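Local atomic coordinates of viral protein F93 (Sulfolobus turreted icosahedral virus, PDB entry 2CO5), a protein that probably binds DNA through a winged-helix fold, as a dimer linked by an interchain disulfide, and so may regulate transcription in the virus-infected archaeal cell. Residues B[13-21]-B[30-40]; B[51-61]-B[71-80]. All blocks are in the same frame, centred on the assembly; numbering follows the deposited sequence.

Interaction 1: residues B[13-21]-B[30-40]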
# COMPACT_ATOMS: atom_id res chain seq x y z
N ILE B 13 -1.93 5.92 6.34
CA ILE B 13 -2.34 7.31 6.48
C ILE B 13 -3.03 7.58 7.83
O ILE B 13 -2.73 8.57 8.48
CB ILE B 13 -3.25 7.72 5.32
CG1 ILE B 13 -2.42 7.91 4.06
CG2 ILE B 13 -3.99 8.99 5.66
CD1 ILE B 13 -3.23 7.98 2.80
N ILE B 14 -3.94 6.69 8.24
CA ILE B 14 -4.61 6.83 9.54
C ILE B 14 -3.60 6.83 10.69
O ILE B 14 -3.63 7.71 11.54
CB ILE B 14 -5.65 5.71 9.77
CG1 ILE B 14 -6.87 5.91 8.86
CG2 ILE B 14 -6.07 5.68 11.24
CD1 ILE B 14 -7.84 4.74 8.85
N LEU B 15 -2.71 5.83 10.69
CA LEU B 15 -1.67 5.72 11.74
C LEU B 15 -0.70 6.91 11.74
O LEU B 15 -0.25 7.35 12.79
CB LEU B 15 -0.89 4.41 11.58
CG LEU B 15 -1.38 3.19 12.36
CD1 LEU B 15 -2.87 3.22 12.56
CD2 LEU B 15 -0.93 1.88 11.71
N LYS B 16 -0.38 7.41 10.55
CA LYS B 16 0.55 8.53 10.42
C LYS B 16 -0.05 9.81 11.00
O LYS B 16 0.65 10.60 11.63
CB LYS B 16 0.95 8.72 8.95
CG LYS B 16 1.95 9.87 8.68
CD LYS B 16 3.27 9.68 9.38
CE LYS B 16 4.27 10.78 9.01
NZ LYS B 16 5.44 10.78 9.93
N VAL B 17 -1.35 10.01 10.78
CA VAL B 17 -2.07 11.18 11.30
C VAL B 17 -2.14 11.15 12.83
O VAL B 17 -2.04 12.19 13.48
CB VAL B 17 -3.48 11.32 10.66
CG1 VAL B 17 -4.38 12.25 11.48
CG2 VAL B 17 -3.36 11.83 9.24
N LEU B 18 -2.29 9.96 13.40
CA LEU B 18 -2.20 9.77 14.86
C LEU B 18 -0.81 10.13 15.40
O LEU B 18 -0.69 10.93 16.33
CB LEU B 18 -2.57 8.34 15.25
CG LEU B 18 -4.04 8.14 15.65
CD1 LEU B 18 -4.26 8.70 17.05
CD2 LEU B 18 -4.98 8.80 14.64
N VAL B 19 0.23 9.55 14.81
CA VAL B 19 1.62 9.84 15.20
C VAL B 19 1.96 11.33 15.06
O VAL B 19 2.59 11.92 15.94
CB VAL B 19 2.63 9.01 14.36
CG1 VAL B 19 4.06 9.51 14.56
CG2 VAL B 19 2.51 7.54 14.71
N ILE B 20 1.52 11.92 13.95
CA ILE B 20 1.64 13.36 13.71
C ILE B 20 1.04 14.20 14.84
O ILE B 20 1.58 15.24 15.21
CB ILE B 20 0.94 13.75 12.37
CG1 ILE B 20 1.91 13.58 11.19
CG2 ILE B 20 0.44 15.17 12.41
CD1 ILE B 20 1.24 13.75 9.82
N ASN B 21 -0.09 13.75 15.38
CA ASN B 21 -0.81 14.45 16.44
C ASN B 21 -0.47 13.90 17.83
O ASN B 21 -1.29 13.97 18.75
CB ASN B 21 -2.32 14.39 16.18
CG ASN B 21 -2.75 15.26 15.02
OD1 ASN B 21 -2.88 16.48 15.16
ND2 ASN B 21 -2.96 14.65 13.85
N LEU B 30 -10.39 13.32 12.46
CA LEU B 30 -9.52 12.45 11.66
C LEU B 30 -9.70 12.68 10.16
O LEU B 30 -8.72 12.81 9.44
CB LEU B 30 -9.78 10.97 11.99
CG LEU B 30 -8.96 9.94 11.20
CD1 LEU B 30 -7.46 10.21 11.33
CD2 LEU B 30 -9.31 8.54 11.67
N ARG B 31 -10.94 12.73 9.70
CA ARG B 31 -11.21 12.86 8.27
C ARG B 31 -10.63 14.17 7.72
O ARG B 31 -9.95 14.17 6.69
CB ARG B 31 -12.72 12.78 7.98
CG ARG B 31 -13.04 12.66 6.49
CD ARG B 31 -14.54 12.56 6.19
NE ARG B 31 -14.78 12.74 4.76
CZ ARG B 31 -15.98 12.71 4.17
NH1 ARG B 31 -17.09 12.51 4.87
NH2 ARG B 31 -16.06 12.89 2.86
N SER B 32 -10.90 15.27 8.42
CA SER B 32 -10.36 16.58 8.06
C SER B 32 -8.84 16.60 8.06
O SER B 32 -8.23 17.14 7.15
CB SER B 32 -10.86 17.64 9.05
OG SER B 32 -12.27 17.76 8.98
N GLU B 33 -8.24 16.03 9.10
CA GLU B 33 -6.78 15.96 9.23
C GLU B 33 -6.15 15.27 8.03
O GLU B 33 -5.18 15.75 7.47
CB GLU B 33 -6.40 15.20 10.50
CG GLU B 33 -6.42 16.03 11.76
CD GLU B 33 -5.32 17.07 11.78
OE1 GLU B 33 -4.13 16.69 11.73
OE2 GLU B 33 -5.66 18.27 11.83
N ILE B 34 -6.70 14.12 7.66
CA ILE B 34 -6.25 13.37 6.50
C ILE B 34 -6.36 14.20 5.23
O ILE B 34 -5.43 14.23 4.41
CB ILE B 34 -7.07 12.07 6.32
CG1 ILE B 34 -6.71 11.07 7.42
CG2 ILE B 34 -6.82 11.45 4.95
CD1 ILE B 34 -7.68 9.89 7.49
N LEU B 35 -7.49 14.88 5.06
CA LEU B 35 -7.69 15.73 3.89
C LEU B 35 -6.67 16.87 3.82
O LEU B 35 -6.10 17.13 2.76
CB LEU B 35 -9.11 16.31 3.85
CG LEU B 35 -9.44 17.18 2.63
CD1 LEU B 35 -9.19 16.41 1.32
CD2 LEU B 35 -10.87 17.68 2.71
N LYS B 36 -6.44 17.54 4.94
CA LYS B 36 -5.56 18.70 4.93
C LYS B 36 -4.09 18.31 4.88
O LYS B 36 -3.29 19.00 4.25
CB LYS B 36 -5.88 19.68 6.07
CG LYS B 36 -5.39 19.32 7.46
CD LYS B 36 -5.05 20.61 8.22
CE LYS B 36 -4.86 20.38 9.70
NZ LYS B 36 -4.18 21.52 10.37
N ARG B 37 -3.72 17.21 5.54
CA ARG B 37 -2.33 16.75 5.54
C ARG B 37 -1.95 15.98 4.27
O ARG B 37 -0.82 16.09 3.80
CB ARG B 37 -2.02 15.91 6.79
CG ARG B 37 -2.18 16.65 8.12
CD ARG B 37 -1.17 17.76 8.30
NE ARG B 37 -1.55 18.68 9.37
CZ ARG B 37 -1.05 18.67 10.61
NH1 ARG B 37 -0.12 17.80 10.98
NH2 ARG B 37 -1.49 19.57 11.49
N PHE B 38 -2.88 15.20 3.72
CA PHE B 38 -2.55 14.33 2.58
C PHE B 38 -3.31 14.60 1.28
O PHE B 38 -3.03 13.95 0.28
CB PHE B 38 -2.73 12.86 2.98
CG PHE B 38 -1.68 12.38 3.93
CD1 PHE B 38 -0.40 12.07 3.48
CD2 PHE B 38 -1.94 12.27 5.29
CE1 PHE B 38 0.59 11.65 4.35
CE2 PHE B 38 -0.97 11.84 6.18
CZ PHE B 38 0.30 11.53 5.71
N ASP B 39 -4.25 15.54 1.29
CA ASP B 39 -5.03 15.86 0.09
C ASP B 39 -5.91 14.69 -0.36
O ASP B 39 -6.29 14.61 -1.52
CB ASP B 39 -4.08 16.29 -1.05
CG ASP B 39 -4.66 17.39 -1.91
OD1 ASP B 39 -5.24 18.35 -1.35
OD2 ASP B 39 -4.51 17.32 -3.15
N ILE B 40 -6.23 13.80 0.58
CA ILE B 40 -7.06 12.63 0.30
C ILE B 40 -8.36 12.73 1.09
O ILE B 40 -8.35 12.97 2.29
CB ILE B 40 -6.33 11.32 0.69
CG1 ILE B 40 -5.05 11.16 -0.13
CG2 ILE B 40 -7.23 10.10 0.47
CD1 ILE B 40 -4.15 10.05 0.37

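Interaction 2: residues B[51-61]-B[71-80]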
# COMPACT_ATOMS: atom_id res chain seq x y z
N ILE B 51 -11.24 2.43 10.98
CA ILE B 51 -11.01 2.80 12.36
C ILE B 51 -11.48 1.70 13.32
O ILE B 51 -10.76 1.34 14.24
CB ILE B 51 -11.73 4.13 12.72
CG1 ILE B 51 -11.12 5.30 11.96
CG2 ILE B 51 -11.64 4.40 14.22
CD1 ILE B 51 -11.93 6.57 12.04
N ASP B 52 -12.68 1.16 13.07
CA ASP B 52 -13.24 0.12 13.94
C ASP B 52 -12.32 -1.09 14.00
O ASP B 52 -12.05 -1.62 15.07
CB ASP B 52 -14.62 -0.32 13.46
CG ASP B 52 -15.71 0.70 13.75
OD1 ASP B 52 -15.46 1.65 14.53
OD2 ASP B 52 -16.82 0.55 13.21
N SER B 53 -11.83 -1.51 12.84
CA SER B 53 -10.94 -2.67 12.76
C SER B 53 -9.69 -2.42 13.60
O SER B 53 -9.29 -3.29 14.38
CB SER B 53 -10.57 -2.97 11.30
OG SER B 53 -11.69 -3.47 10.59
N LEU B 54 -9.10 -1.23 13.47
CA LEU B 54 -7.92 -0.84 14.24
C LEU B 54 -8.18 -0.84 15.75
O LEU B 54 -7.34 -1.29 16.52
CB LEU B 54 -7.42 0.55 13.81
CG LEU B 54 -6.41 0.68 12.66
CD1 LEU B 54 -6.31 -0.56 11.80
CD2 LEU B 54 -6.75 1.90 11.80
N ILE B 55 -9.34 -0.32 16.14
CA ILE B 55 -9.75 -0.27 17.55
C ILE B 55 -9.98 -1.66 18.12
O ILE B 55 -9.54 -1.97 19.23
CB ILE B 55 -11.03 0.58 17.73
CG1 ILE B 55 -10.71 2.07 17.54
CG2 ILE B 55 -11.65 0.33 19.11
CD1 ILE B 55 -11.91 2.98 17.58
N ASP B 56 -10.69 -2.50 17.37
CA ASP B 56 -11.01 -3.85 17.85
C ASP B 56 -9.76 -4.74 17.87
O ASP B 56 -9.71 -5.70 18.62
CB ASP B 56 -12.12 -4.50 17.01
CG ASP B 56 -13.43 -3.72 17.03
OD1 ASP B 56 -13.66 -2.95 17.98
OD2 ASP B 56 -14.24 -3.89 16.09
N ASP B 57 -8.75 -4.41 17.04
CA ASP B 57 -7.46 -5.11 17.03
C ASP B 57 -6.39 -4.47 17.93
O ASP B 57 -5.21 -4.84 17.88
CB ASP B 57 -6.92 -5.18 15.59
CG ASP B 57 -5.75 -6.16 15.44
OD1 ASP B 57 -5.80 -7.26 16.03
OD2 ASP B 57 -4.78 -5.83 14.72
N LYS B 58 -6.79 -3.50 18.75
CA LYS B 58 -5.91 -2.89 19.75
C LYS B 58 -4.73 -2.11 19.16
O LYS B 58 -3.75 -1.87 19.86
CB LYS B 58 -5.39 -3.94 20.75
CG LYS B 58 -6.41 -4.96 21.24
CD LYS B 58 -7.66 -4.30 21.81
CE LYS B 58 -8.50 -5.30 22.59
NZ LYS B 58 -9.86 -4.78 22.89
N ILE B 59 -4.84 -1.72 17.90
CA ILE B 59 -3.87 -0.82 17.26
C ILE B 59 -4.16 0.60 17.73
O ILE B 59 -3.26 1.34 18.12
CB ILE B 59 -3.97 -0.89 15.71
CG1 ILE B 59 -3.65 -2.30 15.19
CG2 ILE B 59 -3.05 0.14 15.05
CD1 ILE B 59 -2.25 -2.78 15.53
N LEU B 60 -5.45 0.95 17.67
CA LEU B 60 -5.95 2.17 18.28
C LEU B 60 -6.72 1.83 19.55
O LEU B 60 -7.15 0.68 19.75
CB LEU B 60 -6.89 2.91 17.32
CG LEU B 60 -6.28 3.53 16.06
CD1 LEU B 60 -7.36 4.23 15.26
CD2 LEU B 60 -5.16 4.49 16.43
N ARG B 61 -6.89 2.84 20.40
CA ARG B 61 -7.79 2.79 21.55
C ARG B 61 -8.75 3.96 21.45
O ARG B 61 -8.39 5.03 20.95
CB ARG B 61 -7.00 2.88 22.86
CG ARG B 61 -7.79 3.47 24.05
CD ARG B 61 -7.16 3.19 25.41
NE ARG B 61 -6.36 4.31 25.92
CZ ARG B 61 -5.08 4.53 25.64
NH1 ARG B 61 -4.41 3.72 24.82
NH2 ARG B 61 -4.45 5.56 26.21
N LEU B 71 -9.38 9.18 19.98
CA LEU B 71 -8.56 8.06 19.52
C LEU B 71 -7.16 8.16 20.13
O LEU B 71 -6.60 9.25 20.26
CB LEU B 71 -8.48 8.03 17.99
CG LEU B 71 -9.77 7.72 17.24
CD1 LEU B 71 -9.55 7.81 15.73
CD2 LEU B 71 -10.32 6.34 17.64
N PHE B 72 -6.62 7.01 20.51
CA PHE B 72 -5.26 6.90 21.00
C PHE B 72 -4.54 5.81 20.22
O PHE B 72 -5.13 4.77 19.92
CB PHE B 72 -5.25 6.51 22.48
CG PHE B 72 -5.84 7.55 23.39
CD1 PHE B 72 -7.20 7.56 23.66
CD2 PHE B 72 -5.03 8.50 23.99
CE1 PHE B 72 -7.75 8.51 24.49
CE2 PHE B 72 -5.58 9.46 24.84
CZ PHE B 72 -6.95 9.46 25.08
N LEU B 73 -3.27 6.06 19.90
CA LEU B 73 -2.40 5.05 19.32
C LEU B 73 -1.73 4.27 20.46
O LEU B 73 -1.06 4.85 21.29
CB LEU B 73 -1.35 5.72 18.42
CG LEU B 73 -0.54 4.82 17.48
CD1 LEU B 73 -1.45 4.16 16.46
CD2 LEU B 73 0.53 5.62 16.78
N THR B 74 -1.91 2.96 20.48
CA THR B 74 -1.32 2.10 21.50
C THR B 74 0.13 1.77 21.18
O THR B 74 0.61 2.06 20.08
CB THR B 74 -2.08 0.77 21.62
OG1 THR B 74 -1.92 0.02 20.40
CG2 THR B 74 -3.57 1.02 21.89
N GLU B 75 0.82 1.14 22.13
CA GLU B 75 2.17 0.65 21.92
C GLU B 75 2.20 -0.33 20.75
O GLU B 75 3.09 -0.28 19.91
CB GLU B 75 2.70 -0.04 23.17
CG GLU B 75 2.92 0.87 24.36
CD GLU B 75 3.20 0.11 25.64
OE1 GLU B 75 3.60 -1.08 25.54
OE2 GLU B 75 3.01 0.68 26.73
N LYS B 76 1.20 -1.21 20.71
CA LYS B 76 1.04 -2.16 19.60
C LYS B 76 0.92 -1.41 18.27
O LYS B 76 1.50 -1.82 17.26
CB LYS B 76 -0.19 -3.05 19.83
CG LYS B 76 -0.45 -4.08 18.72
CD LYS B 76 -1.69 -4.94 19.02
CE LYS B 76 -2.02 -5.85 17.85
NZ LYS B 76 -3.05 -6.89 18.18
N GLY B 77 0.16 -0.31 18.28
CA GLY B 77 -0.07 0.49 17.09
C GLY B 77 1.13 1.27 16.63
O GLY B 77 1.35 1.43 15.43
N MET B 78 1.91 1.79 17.58
CA MET B 78 3.16 2.48 17.25
C MET B 78 4.13 1.51 16.58
O MET B 78 4.78 1.87 15.60
CB MET B 78 3.79 3.09 18.50
CG MET B 78 5.08 3.89 18.26
SD MET B 78 4.93 5.33 17.16
CE MET B 78 6.62 5.91 17.16
N LYS B 79 4.22 0.30 17.12
CA LYS B 79 5.06 -0.75 16.54
C LYS B 79 4.58 -1.12 15.13
O LYS B 79 5.40 -1.36 14.25
CB LYS B 79 5.08 -2.00 17.43
CG LYS B 79 6.09 -3.06 16.99
CD LYS B 79 6.22 -4.17 18.02
CE LYS B 79 7.23 -5.23 17.58
NZ LYS B 79 7.45 -6.28 18.61
N GLU B 80 3.27 -1.16 14.92
CA GLU B 80 2.71 -1.43 13.59
C GLU B 80 2.99 -0.30 12.61
O GLU B 80 3.30 -0.54 11.44
CB GLU B 80 1.19 -1.66 13.66
CG GLU B 80 0.52 -2.00 12.32
CD GLU B 80 0.98 -3.33 11.73
OE1 GLU B 80 1.06 -4.32 12.49
OE2 GLU B 80 1.23 -3.39 10.51

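Interaction 1: residues B[13-21]-B[30-40]
Glu-33 OE1 receives the side-chain amide of Asn-21, ND2 standing 3.2 Å from OE1 with an N-H...O angle of 164°. The donor lies above the carboxylate plane, while the oxygen is close to the plane of the Asn-21 amide. ND2 also bonds back to Val-17 O at 2.7 Å, and the backbone N of Asn-21 reaches this carbonyl from the opposite face. The amide is thus fixed in rotation by two acceptors, one in the last turn of the helix that Asn-21 follows and one on the helix across. Arg-37 lays a face of its guanidinium over Glu-33 OE1, a long, purely electrostatic pairing, and Lys-36 NZ makes a second long one to Glu-33 OE2.

Beside this polar group the packing is apolar. Val-17 is a knob set among Leu-30, Glu-33, Ile-34 and Phe-38. Its CG1, anti to the backbone N (chi1 162°), meets Leu-30 CD1 at 3.7 Å and is equally near Glu-33 CB, whereas its CG2 turns to Ile-34 CG1 and to the edge of the Phe-38 ring. Lys-16 CG comes to that ring's edge as well, 3.8 Å from CZ. One turn earlier, Ile-13 CG2 touches Ile-34 CG2 at 3.8 Å, the side chains crossing at about a right angle.

The 13-20 part of helix 9-20 runs at 93° to helix 30-38, the axes 10.1 Å apart. This crossing belongs to the helical core of the winged-helix fold, and helices 30-38 and 44-56 are consistent with its helix-turn-helix. Strand 24-26 packs Leu-25 against Val-17, Leu-30 and Glu-33, and helix 44-56 meets Ile-14 and Leu-30. From the second subunit, Ile-91 packs on Ile-13, Phe-38 and Ile-40, while helix 75-92 of the same chain lies against Lys-16.

Interaction 2: residues B[51-61]-B[71-80]
Arg-61 lays its guanidinium flat on the Phe-72 side chain, the planes 7° apart and the centres 4.4 Å from each other. The stack is off-centre: CZ lies nearer to CB and CG than to the middle of the ring, making a displaced cation-pi contact. A chi1 of 154° carries the Arg-61 chain away from its backbone N, and a bend at chi3 sets the guanidinium over the CB-CG side of Phe-72. Beneath them the two residues form an antiparallel hydrogen-bonded pair, with Arg-61 N to Phe-72 O and Phe-72 N to Arg-61 O both 2.7 Å.

On the other face of the sheet Leu-60 CD2 meets Leu-73 CD1 at 3.7 Å, and Leu-71 CD2 reaches Ile-55 CD1 on the preceding helix, again at 3.7 Å.

Just past the strand pairing, Thr-74 N bonds to Ile-59 O. Thr-74 OG1 lies near two carbonyls, Lys-58 O at 2.7 Å and Ile-59 O at 3.0 Å, and accepts from Gly-77 N, the capping bond of the helix that follows. Lys-76, extended along its whole chain, passes Ile-59 CD1 to bond through NZ to Asp-57 O at 3.0 Å. It also makes a salt bridge to Asp-57 OD1, while Tyr-6 holds OD2.

The carbonyls that Thr-74 and Lys-76 meet are presented by the end of helix 44-56, a Schellman motif with Lys-58 as its C-prime residue. The hairpin of strands 60-63 and 70-73, set in the chain between helices 44-56 and 75-92, is the wing of the winged-helix fold.

Overall arrangement
The two contacts lie on opposite sides of the chain's centre, yet they meet along an apolar seam: Leu-30 packs on Ile-51, Val-19 on Leu-73, Ile-14 on Leu-54 and Leu-18 on Leu-60. Helix 9-20 therefore serves both, giving one side to helix 30-38 and others to helix 44-56 and the hairpin strands. Interaction 1 is the more core-like, helix on helix, chiefly apolar beside a small polar cluster, with no exposed residue among those that touch; the second subunit also reaches it. Interaction 2, untouched by the other chain, relies more on backbone bonds and capping, and sets exposed Lys-58, Arg-61 and Lys-76 beside buried leucines and isoleucines.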